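Local structure of ferric uptake regulation protein (Pseudomonas aeruginosa, 1MZB) at residues Q25-A30 with F81-S86. The protein probably represses iron-uptake genes as a dimeric, metal-dependent DNA-binding regulator of the ferric uptake regulator family. Numbering follows the deposited sequence.
Sequences QMLDSA and FELADS. With ZN (zinc ion), chain C.
Leu83 overlaps Leu27 at the last turn of helix 18-28, laying its CD2 methyl 4.0 Å from Leu27 CB and equally near the Leu27 CD1 methyl. The two side chains meet at a slant; CG anti to the carbonyl carbon in both (chi1 -74° in Leu27, -64° in Leu83) carries their branches into the shared interface. The other methyl of Leu83 turns to the carboxylate of Asp28, with Leu83 CD1 only 3.2 Å from Asp28 OD1, and the two side chains cross at about a right angle. Leu27 CD2 comes within 4.3 Å of Phe81 O; Leu60 and Phe63 of helix 53-66 and Val69 of the neighbouring strand also touch Leu27. Just past the helix end, Ser29 N and Ser29 OG both hydrogen-bond to Gln25 O, from opposite faces of its carbonyl plane. Strand 80-83 pairs with strand 69-72, probably as the wing of a Fur-family winged-helix domain; Glu82 points away from the helix and binds zinc through Glu82 OE1 at 2.0 Å, with His34, His91 and Glu102. Asp28 and Asp85 lie near each other without touching; Lys110 of the second subunit forms a salt bridge with Asp85 and a weak, long ion pair with Asp28, probably offsetting their like charges. With no hydrogen bond between them, helix and zinc-bearing strand are joined by leucine packing, with one methyl set against a carboxylate.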
ATOM      1  N   GLN A  25     -13.038   7.963 -12.131  1.00 33.51           N
ATOM      2  CA  GLN A  25     -11.828   8.500 -12.752  1.00 35.03           C
ATOM      3  C   GLN A  25     -11.294   9.635 -11.901  1.00 35.42           C
ATOM      4  O   GLN A  25     -10.077   9.792 -11.748  1.00 33.40           O
ATOM      5  CB  GLN A  25     -12.121   8.997 -14.179  1.00 35.81           C
ATOM      6  CG  GLN A  25     -12.395   7.875 -15.167  1.00 42.57           C
ATOM      7  CD  GLN A  25     -12.904   8.393 -16.509  1.00 47.30           C
ATOM      8  OE1 GLN A  25     -13.398   9.517 -16.601  1.00 48.26           O
ATOM      9  NE2 GLN A  25     -12.808   7.557 -17.550  1.00 47.80           N
ATOM     10  N   MET A  26     -12.205  10.426 -11.331  1.00 35.96           N
ATOM     11  CA  MET A  26     -11.777  11.511 -10.470  1.00 36.36           C
ATOM     12  C   MET A  26     -11.067  10.933  -9.249  1.00 35.06           C
ATOM     13  O   MET A  26     -10.035  11.456  -8.813  1.00 35.10           O
ATOM     14  CB  MET A  26     -12.967  12.355 -10.023  1.00 37.39           C
ATOM     15  CG  MET A  26     -12.534  13.591  -9.269  1.00 44.31           C
ATOM     16  SD  MET A  26     -11.303  14.493 -10.256  1.00 50.72           S
ATOM     17  CE  MET A  26     -12.295  14.918 -11.703  1.00 48.87           C
ATOM     18  N   LEU A  27     -11.616   9.863  -8.683  1.00 34.39           N
ATOM     19  CA  LEU A  27     -10.997   9.244  -7.520  1.00 35.14           C
ATOM     20  C   LEU A  27      -9.623   8.700  -7.860  1.00 36.28           C
ATOM     21  O   LEU A  27      -8.688   8.793  -7.053  1.00 36.05           O
ATOM     22  CB  LEU A  27     -11.855   8.088  -7.008  1.00 33.33           C
ATOM     23  CG  LEU A  27     -13.126   8.514  -6.284  1.00 34.13           C
ATOM     24  CD1 LEU A  27     -13.926   7.274  -5.888  1.00 36.58           C
ATOM     25  CD2 LEU A  27     -12.745   9.352  -5.061  1.00 34.88           C
ATOM     26  N   ASP A  28      -9.509   8.119  -9.048  1.00 37.95           N
ATOM     27  CA  ASP A  28      -8.230   7.541  -9.473  1.00 41.44           C
ATOM     28  C   ASP A  28      -7.094   8.562  -9.497  1.00 44.80           C
ATOM     29  O   ASP A  28      -5.991   8.269  -9.033  1.00 46.23           O
ATOM     30  CB  ASP A  28      -8.373   6.889 -10.846  1.00 39.55           C
ATOM     31  CG  ASP A  28      -9.169   5.599 -10.795  1.00 40.89           C
ATOM     32  OD1 ASP A  28      -9.327   5.038  -9.687  1.00 38.51           O
ATOM     33  OD2 ASP A  28      -9.639   5.143 -11.859  1.00 41.09           O
ATOM     34  N   SER A  29      -7.363   9.742 -10.050  1.00 48.16           N
ATOM     35  CA  SER A  29      -6.370  10.815 -10.146  1.00 52.11           C
ATOM     36  C   SER A  29      -6.421  11.694  -8.904  1.00 54.71           C
ATOM     37  O   SER A  29      -7.472  12.251  -8.593  1.00 56.60           O
ATOM     38  CB  SER A  29      -6.666  11.695 -11.353  1.00 52.31           C
ATOM     39  OG  SER A  29      -7.162  10.923 -12.428  1.00 53.30           O
ATOM     40  N   ALA A  30      -5.295  11.855  -8.211  1.00 55.35           N
ATOM     41  CA  ALA A  30      -5.292  12.677  -7.006  1.00 56.98           C
ATOM     42  C   ALA A  30      -4.691  14.063  -7.220  1.00 57.45           C
ATOM     43  O   ALA A  30      -3.906  14.546  -6.401  1.00 58.60           O
ATOM     44  CB  ALA A  30      -4.555  11.940  -5.867  1.00 57.82           C
ATOM     45  N   PHE A  81     -13.661   9.874   1.220  1.00 26.73           N
ATOM     46  CA  PHE A  81     -13.877   8.641   0.465  1.00 26.30           C
ATOM     47  C   PHE A  81     -12.576   8.350  -0.261  1.00 30.30           C
ATOM     48  O   PHE A  81     -12.015   9.253  -0.864  1.00 30.30           O
ATOM     49  CB  PHE A  81     -14.990   8.829  -0.563  1.00 29.29           C
ATOM     50  CG  PHE A  81     -16.350   9.051   0.043  1.00 28.67           C
ATOM     51  CD1 PHE A  81     -16.778  10.328   0.401  1.00 27.78           C
ATOM     52  CD2 PHE A  81     -17.223   7.977   0.240  1.00 27.39           C
ATOM     53  CE1 PHE A  81     -18.090  10.535   0.948  1.00 28.73           C
ATOM     54  CE2 PHE A  81     -18.514   8.168   0.777  1.00 26.72           C
ATOM     55  CZ  PHE A  81     -18.951   9.449   1.128  1.00 30.06           C
ATOM     56  N   GLU A  82     -12.080   7.130  -0.180  1.00 28.53           N
ATOM     57  CA  GLU A  82     -10.832   6.816  -0.883  1.00 30.34           C
ATOM     58  C   GLU A  82     -10.968   5.433  -1.472  1.00 31.69           C
ATOM     59  O   GLU A  82     -11.756   4.642  -1.005  1.00 28.29           O
ATOM     60  CB  GLU A  82      -9.624   6.887   0.057  1.00 32.99           C
ATOM     61  CG  GLU A  82      -9.720   6.001   1.313  1.00 37.60           C
ATOM     62  CD  GLU A  82      -8.591   6.281   2.326  1.00 40.60           C
ATOM     63  OE1 GLU A  82      -7.420   5.980   2.036  1.00 42.54           O
ATOM     64  OE2 GLU A  82      -8.888   6.804   3.417  1.00 45.74           O
ATOM     65  N   LEU A  83     -10.244   5.168  -2.542  1.00 31.32           N
ATOM     66  CA  LEU A  83     -10.324   3.859  -3.143  1.00 34.22           C
ATOM     67  C   LEU A  83      -9.916   2.771  -2.154  1.00 38.20           C
ATOM     68  O   LEU A  83      -9.129   2.995  -1.212  1.00 38.36           O
ATOM     69  CB  LEU A  83      -9.422   3.811  -4.367  1.00 31.64           C
ATOM     70  CG  LEU A  83      -9.864   4.760  -5.468  1.00 31.73           C
ATOM     71  CD1 LEU A  83      -8.776   4.779  -6.547  1.00 36.05           C
ATOM     72  CD2 LEU A  83     -11.236   4.302  -6.055  1.00 33.12           C
ATOM     73  N   ALA A  84     -10.478   1.588  -2.371  1.00 40.65           N
ATOM     74  CA  ALA A  84     -10.195   0.430  -1.549  1.00 46.39           C
ATOM     75  C   ALA A  84      -9.083  -0.347  -2.265  1.00 50.49           C
ATOM     76  O   ALA A  84      -8.143  -0.816  -1.626  1.00 51.41           O
ATOM     77  CB  ALA A  84     -11.463  -0.442  -1.407  1.00 45.42           C
ATOM     78  N   ASP A  85      -9.184  -0.427  -3.599  1.00 54.23           N
ATOM     79  CA  ASP A  85      -8.221  -1.153  -4.448  1.00 57.73           C
ATOM     80  C   ASP A  85      -6.740  -0.843  -4.205  1.00 59.56           C
ATOM     81  O   ASP A  85      -5.886  -1.729  -4.344  1.00 60.59           O
ATOM     82  CB  ASP A  85      -8.550  -0.954  -5.952  1.00 59.36           C
ATOM     83  CG  ASP A  85      -8.619   0.518  -6.364  1.00 61.17           C
ATOM     84  OD1 ASP A  85      -9.398   1.278  -5.748  1.00 64.59           O
ATOM     85  OD2 ASP A  85      -7.907   0.925  -7.310  1.00 62.49           O
ATOM     86  N   SER A  86      -6.438   0.403  -3.837  1.00 60.68           N
ATOM     87  CA  SER A  86      -5.063   0.828  -3.582  1.00 61.78           C
ATOM     88  C   SER A  86      -4.410  -0.036  -2.502  1.00 61.54           C
ATOM     89  O   SER A  86      -5.104  -0.719  -1.738  1.00 62.22           O
ATOM     90  CB  SER A  86      -5.047   2.299  -3.140  1.00 62.80           C
ATOM     91  OG  SER A  86      -5.757   2.466  -1.920  1.00 62.97           O
TER
HETATM   92 ZN    ZN C 202      -6.055   6.885   3.253  1.00 31.30          ZN